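Local structure of 2''-aminoglycoside nucleotidyltransferase (Klebsiella pneumoniae, 4WQK) at residues A[98-101]-A[106-109]; A[131-136]-A[143-148]. The protein adenylates the 2''-hydroxyl group of kanamycin, gentamicin, tobramycin and related aminoglycosides with the help of magnesium, making bacteria resistant to these antibiotics. All blocks are in the same frame, centred on the assembly; numbering follows the deposited sequence.

Contact 1. Residues A[98-101]-A[106-109]; sequences YEIA and GSCP
The carboxylate of Glu99 reaches over to the chain at Gly106 and Ser107 and holds it with both oxygens. OE2 takes the amide of Gly106 through its syn lone pair, with Gly106 N at 2.8 Å and an N-H...O angle of 169°. OE1 accepts twice from Ser107: the amide N, 3.1 Å away, comes in on the syn side somewhat out of the carboxylate plane, and the hydroxyl OG, at 2.6 Å from OE1, arrives from above the same face. A bend at chi2 (-70°) folds the Glu99 chain back so that its end can do this. The serine hydroxyl also accepts from the backbone: Ile100 N lies 3.0 Å from Ser107 OG, in a nearly straight bond. With chi1 at 61°, OG sits between its own N and carbonyl carbon and faces both partners.

This end is compact, and Ser107 is buried. Cys108 is buried too, its CB packed 3.2 Å from Tyr98 O and its SG beside Ile100 CG1. The looser side is where water links the backbones. One molecule accepts from Cys108 N and donates to Tyr98 O, with a weak bond to Glu99 OE2; a second joins Tyr98 N to Cys108 O. The phenol of Tyr98 turns off to bond Glu53.

Glu99 thus closes, through its side chain, the turn that follows strand 98-99 and carries Ala101, a kanamycin-binding residue. Two amides and a hydroxyl converging on one carboxylate would favour its charged form.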
loop_
_atom_site.group_PDB
_atom_site.type_symbol
_atom_site.label_atom_id
_atom_site.label_comp_id
_atom_site.label_asym_id
_atom_site.label_seq_id
_atom_site.Cartn_x
_atom_site.Cartn_y
_atom_site.Cartn_z
ATOM N N TYR A 98 2.055 -10.120 -9.575
ATOM C CA TYR A 98 0.880 -9.242 -9.471
ATOM C C TYR A 98 1.313 -7.805 -9.716
ATOM O O TYR A 98 2.402 -7.405 -9.300
ATOM C CB TYR A 98 0.233 -9.371 -8.083
ATOM C CG TYR A 98 -0.530 -10.668 -7.923
ATOM C CD1 TYR A 98 -1.827 -10.788 -8.428
ATOM C CD2 TYR A 98 0.059 -11.771 -7.290
ATOM C CE1 TYR A 98 -2.534 -11.981 -8.338
ATOM C CE2 TYR A 98 -0.643 -12.972 -7.174
ATOM C CZ TYR A 98 -1.931 -13.078 -7.691
ATOM O OH TYR A 98 -2.631 -14.252 -7.562
ATOM N N GLU A 99 0.449 -7.031 -10.364
ATOM C CA GLU A 99 0.750 -5.625 -10.616
ATOM C C GLU A 99 -0.470 -4.764 -10.376
ATOM O O GLU A 99 -1.563 -5.078 -10.800
ATOM C CB GLU A 99 1.244 -5.364 -12.057
ATOM C CG GLU A 99 2.596 -6.010 -12.382
ATOM C CD GLU A 99 3.784 -5.352 -11.663
ATOM O OE1 GLU A 99 3.640 -4.217 -11.141
ATOM O OE2 GLU A 99 4.900 -5.951 -11.711
ATOM N N ILE A 100 -0.232 -3.639 -9.730
ATOM C CA ILE A 100 -1.248 -2.585 -9.627
ATOM C C ILE A 100 -1.417 -1.984 -11.013
ATOM O O ILE A 100 -0.431 -1.701 -11.668
ATOM C CB ILE A 100 -0.796 -1.529 -8.586
ATOM C CG1 ILE A 100 -0.742 -2.160 -7.203
ATOM C CG2 ILE A 100 -1.755 -0.347 -8.563
ATOM C CD1 ILE A 100 -0.065 -1.260 -6.176
ATOM N N ALA A 101 -2.669 -1.805 -11.443
ATOM C CA ALA A 101 -2.963 -1.206 -12.771
ATOM C C ALA A 101 -2.302 0.136 -12.887
ATOM O O ALA A 101 -2.399 0.960 -11.973
ATOM C CB ALA A 101 -4.457 -1.068 -12.998
ATOM N N GLY A 106 6.949 -4.165 -11.072
ATOM C CA GLY A 106 7.622 -4.478 -9.810
ATOM C C GLY A 106 6.847 -3.971 -8.612
ATOM O O GLY A 106 7.377 -3.948 -7.482
ATOM N N SER A 107 5.595 -3.561 -8.807
ATOM C CA SER A 107 4.833 -2.939 -7.736
ATOM C C SER A 107 4.529 -3.864 -6.555
ATOM O O SER A 107 4.326 -3.377 -5.451
ATOM C CB SER A 107 3.504 -2.340 -8.280
ATOM O OG SER A 107 2.669 -3.331 -8.862
ATOM N N CYS A 108 4.521 -5.180 -6.814
ATOM C CA CYS A 108 4.115 -6.150 -5.793
ATOM C C CYS A 108 5.175 -7.234 -5.719
ATOM O O CYS A 108 4.962 -8.343 -6.197
ATOM C CB CYS A 108 2.742 -6.777 -6.153
ATOM S SG CYS A 108 1.386 -5.585 -6.146
ATOM N N PRO A 109 6.338 -6.941 -5.136
ATOM C CA PRO A 109 7.446 -7.928 -5.177
ATOM C C PRO A 109 7.125 -9.186 -4.351
ATOM O O PRO A 109 6.481 -9.088 -3.283
ATOM C CB PRO A 109 8.637 -7.171 -4.548
ATOM C CG PRO A 109 8.061 -5.932 -3.930
ATOM C CD PRO A 109 6.718 -5.652 -4.531
HETATM O O HOH W 1 5.099 -6.871 -9.069
HETATM O O HOH W 2 3.464 -10.494 -7.116
#

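Contact 2. Residues A[131-136]-A[143-148]; sequences WDYFYY and VDWPTK
An aromatic cluster of Tyr133, Tyr136 and Trp145 ties helix 126-139 to the turn that leads into helix 147-160, within the all-helical part of the C-terminal domain. Its centre is an offset stack: the Tyr136 ring and the five-membered ring of Trp145 have centroids 4.1 Å apart and planes inclined by 23°. The overlap lies toward the rims, with Tyr136 CD2 over the indole face at 3.4 Å from Trp145 CE2, and Trp145 NE1 in turn over one face of the phenol. The two side chains run past each other in opposite directions. Tyr136 holds CG anti to its own N (chi1 -176°), which sends the ring out from the helix toward the turn. At the far end of that ring, Tyr136 OH lies 3.3 Å from Pro146 CD.

Tyr133, one helical turn earlier, meets the six-membered part of the same indole at a slant, with planes at 38° and Tyr133 CD1 at 3.9 Å from Trp145 CZ3. The backbone contributes as well: Tyr133 O lies near the indole plane, 3.7 Å from the edge carbon Trp145 CZ2. The indole is therefore packed against helix 126-139 by two side chains and a carbonyl. A hydrogen bond from its NE1 to Val140 O provides a polar hold and helps fix the rotation of the ring.

Pro146 takes the N-cap position of helix 147-160, so the stack lies right at that helix's start. Further along the same helix, Ile150 packs on Trp145 and Tyr153 meets the Tyr133 ring edge-to-face, while Phe134, pointing away from the turn, packs on Tyr153 and on helix 162-176.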
loop_
_atom_site.group_PDB
_atom_site.type_symbol
_atom_site.label_atom_id
_atom_site.label_comp_id
_atom_site.label_asym_id
_atom_site.label_seq_id
_atom_site.Cartn_x
_atom_site.Cartn_y
_atom_site.Cartn_z
ATOM N N TRP A 131 4.752 6.601 -6.947
ATOM C CA TRP A 131 3.818 6.793 -8.038
ATOM C C TRP A 131 2.443 7.276 -7.544
ATOM O O TRP A 131 1.837 8.146 -8.163
ATOM C CB TRP A 131 3.667 5.474 -8.791
ATOM C CG TRP A 131 3.003 5.502 -10.128
ATOM C CD1 TRP A 131 1.715 5.098 -10.418
ATOM C CD2 TRP A 131 3.602 5.860 -11.380
ATOM N NE1 TRP A 131 1.488 5.183 -11.770
ATOM C CE2 TRP A 131 2.615 5.680 -12.387
ATOM C CE3 TRP A 131 4.866 6.345 -11.761
ATOM C CZ2 TRP A 131 2.877 5.930 -13.730
ATOM C CZ3 TRP A 131 5.118 6.598 -13.075
ATOM C CH2 TRP A 131 4.128 6.381 -14.068
ATOM N N ASP A 132 1.954 6.701 -6.445
ATOM C CA ASP A 132 0.647 7.130 -5.934
ATOM C C ASP A 132 0.646 8.564 -5.472
ATOM O O ASP A 132 -0.381 9.253 -5.548
ATOM C CB ASP A 132 0.192 6.234 -4.780
ATOM C CG ASP A 132 -0.874 5.258 -5.217
ATOM O OD1 ASP A 132 -1.346 5.373 -6.374
ATOM O OD2 ASP A 132 -1.217 4.357 -4.432
ATOM N N TYR A 133 1.770 9.055 -4.942
ATOM C CA TYR A 133 1.838 10.465 -4.612
ATOM C C TYR A 133 1.728 11.358 -5.851
ATOM O O TYR A 133 1.266 12.481 -5.771
ATOM C CB TYR A 133 3.134 10.837 -3.881
ATOM C CG TYR A 133 3.155 10.405 -2.439
ATOM C CD1 TYR A 133 2.546 11.159 -1.452
ATOM C CD2 TYR A 133 3.804 9.236 -2.073
ATOM C CE1 TYR A 133 2.575 10.724 -0.103
ATOM C CE2 TYR A 133 3.849 8.806 -0.754
ATOM C CZ TYR A 133 3.234 9.549 0.215
ATOM O OH TYR A 133 3.297 9.073 1.509
ATOM N N PHE A 134 2.146 10.857 -7.011
ATOM C CA PHE A 134 2.014 11.646 -8.216
ATOM C C PHE A 134 0.541 11.852 -8.584
ATOM O O PHE A 134 0.145 12.950 -8.998
ATOM C CB PHE A 134 2.778 11.010 -9.394
ATOM C CG PHE A 134 4.271 10.885 -9.157
ATOM C CD1 PHE A 134 4.945 11.723 -8.264
ATOM C CD2 PHE A 134 4.994 9.932 -9.867
ATOM C CE1 PHE A 134 6.338 11.588 -8.076
ATOM C CE2 PHE A 134 6.385 9.800 -9.678
ATOM C CZ PHE A 134 7.039 10.645 -8.803
ATOM N N TYR A 135 -0.277 10.810 -8.409
ATOM C CA TYR A 135 -1.722 11.016 -8.607
ATOM C C TYR A 135 -2.280 12.038 -7.625
ATOM O O TYR A 135 -3.105 12.888 -8.002
ATOM C CB TYR A 135 -2.501 9.719 -8.448
ATOM C CG TYR A 135 -2.249 8.655 -9.478
ATOM C CD1 TYR A 135 -2.599 8.853 -10.817
ATOM C CD2 TYR A 135 -1.688 7.460 -9.108
ATOM C CE1 TYR A 135 -2.381 7.827 -11.763
ATOM C CE2 TYR A 135 -1.478 6.448 -10.012
ATOM C CZ TYR A 135 -1.794 6.648 -11.347
ATOM O OH TYR A 135 -1.576 5.615 -12.265
ATOM N N TYR A 136 -1.840 11.942 -6.373
ATOM C CA TYR A 136 -2.281 12.859 -5.337
ATOM C C TYR A 136 -1.913 14.305 -5.710
ATOM O O TYR A 136 -2.716 15.234 -5.501
ATOM C CB TYR A 136 -1.678 12.405 -3.990
ATOM C CG TYR A 136 -2.137 13.216 -2.801
ATOM C CD1 TYR A 136 -3.468 13.579 -2.653
ATOM C CD2 TYR A 136 -1.238 13.623 -1.830
ATOM C CE1 TYR A 136 -3.893 14.311 -1.550
ATOM C CE2 TYR A 136 -1.651 14.369 -0.728
ATOM C CZ TYR A 136 -2.978 14.716 -0.598
ATOM O OH TYR A 136 -3.408 15.464 0.484
ATOM N N VAL A 143 1.589 22.211 -2.685
ATOM C CA VAL A 143 1.770 23.288 -1.715
ATOM C C VAL A 143 0.678 23.267 -0.631
ATOM O O VAL A 143 0.848 23.836 0.477
ATOM C CB VAL A 143 1.799 24.668 -2.423
ATOM C CG1 VAL A 143 0.398 25.092 -2.853
ATOM C CG2 VAL A 143 2.455 25.706 -1.524
ATOM N N ASP A 144 -0.445 22.635 -0.956
ATOM C CA ASP A 144 -1.593 22.544 -0.065
ATOM C C ASP A 144 -1.708 21.196 0.657
ATOM O O ASP A 144 -2.664 20.975 1.399
ATOM C CB ASP A 144 -2.886 22.804 -0.841
ATOM C CG ASP A 144 -2.986 24.221 -1.348
ATOM O OD1 ASP A 144 -2.464 25.134 -0.657
ATOM O OD2 ASP A 144 -3.596 24.423 -2.429
ATOM N N TRP A 145 -0.764 20.285 0.425
ATOM C CA TRP A 145 -0.785 18.987 1.107
ATOM C C TRP A 145 -0.639 19.113 2.622
ATOM O O TRP A 145 0.173 19.903 3.094
ATOM C CB TRP A 145 0.365 18.092 0.647
ATOM C CG TRP A 145 0.245 17.494 -0.709
ATOM C CD1 TRP A 145 -0.722 17.724 -1.627
ATOM C CD2 TRP A 145 1.159 16.561 -1.289
ATOM N NE1 TRP A 145 -0.467 16.984 -2.772
ATOM C CE2 TRP A 145 0.685 16.264 -2.578
ATOM C CE3 TRP A 145 2.344 15.958 -0.840
ATOM C CZ2 TRP A 145 1.340 15.368 -3.426
ATOM C CZ3 TRP A 145 3.002 15.058 -1.702
ATOM C CH2 TRP A 145 2.500 14.793 -2.966
ATOM N N PRO A 146 -1.395 18.310 3.383
ATOM C CA PRO A 146 -1.093 18.149 4.809
ATOM C C PRO A 146 0.369 17.765 4.987
ATOM O O PRO A 146 0.934 16.948 4.237
ATOM C CB PRO A 146 -2.033 17.020 5.240
ATOM C CG PRO A 146 -3.189 17.122 4.258
ATOM C CD PRO A 146 -2.539 17.481 2.967
ATOM N N THR A 147 0.988 18.387 5.974
ATOM C CA THR A 147 2.397 18.162 6.245
ATOM C C THR A 147 2.743 16.698 6.433
ATOM O O THR A 147 3.812 16.288 5.998
ATOM C CB THR A 147 2.808 18.982 7.475
ATOM O OG1 THR A 147 2.617 20.373 7.196
ATOM C CG2 THR A 147 4.277 18.740 7.883
ATOM N N LYS A 148 1.847 15.879 6.995
ATOM C CA LYS A 148 2.191 14.461 7.154
ATOM C C LYS A 148 2.442 13.793 5.791
ATOM O O LYS A 148 3.264 12.876 5.692
ATOM C CB LYS A 148 1.113 13.680 7.925
ATOM C CG LYS A 148 -0.231 13.524 7.215
ATOM C CD LYS A 148 -1.332 13.063 8.184
ATOM C CE LYS A 148 -2.716 13.345 7.624
ATOM N NZ LYS A 148 -3.798 12.854 8.542
#

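Overall arrangement
Both contacts belong to the C-terminal domain, with residues 98-109 preceding 131-148 in the chain. Their centres are 21 Å apart, and their nearest atoms, about 5 Å apart, do not touch. Contact 1 lies on the sheet side, where strand 98-99 pairs with strand 84-93, the strand that brings in the metal ligand Asp87; contact 2 lies among the helices. Another magnesium ligand, Asp47, is about 9 Å, side chain to side chain, from both Ile100 of contact 1 and Tyr133 of contact 2. Kanamycin binds in the cleft between the two domains, and residues 98-101 end on Ala101, which binds it.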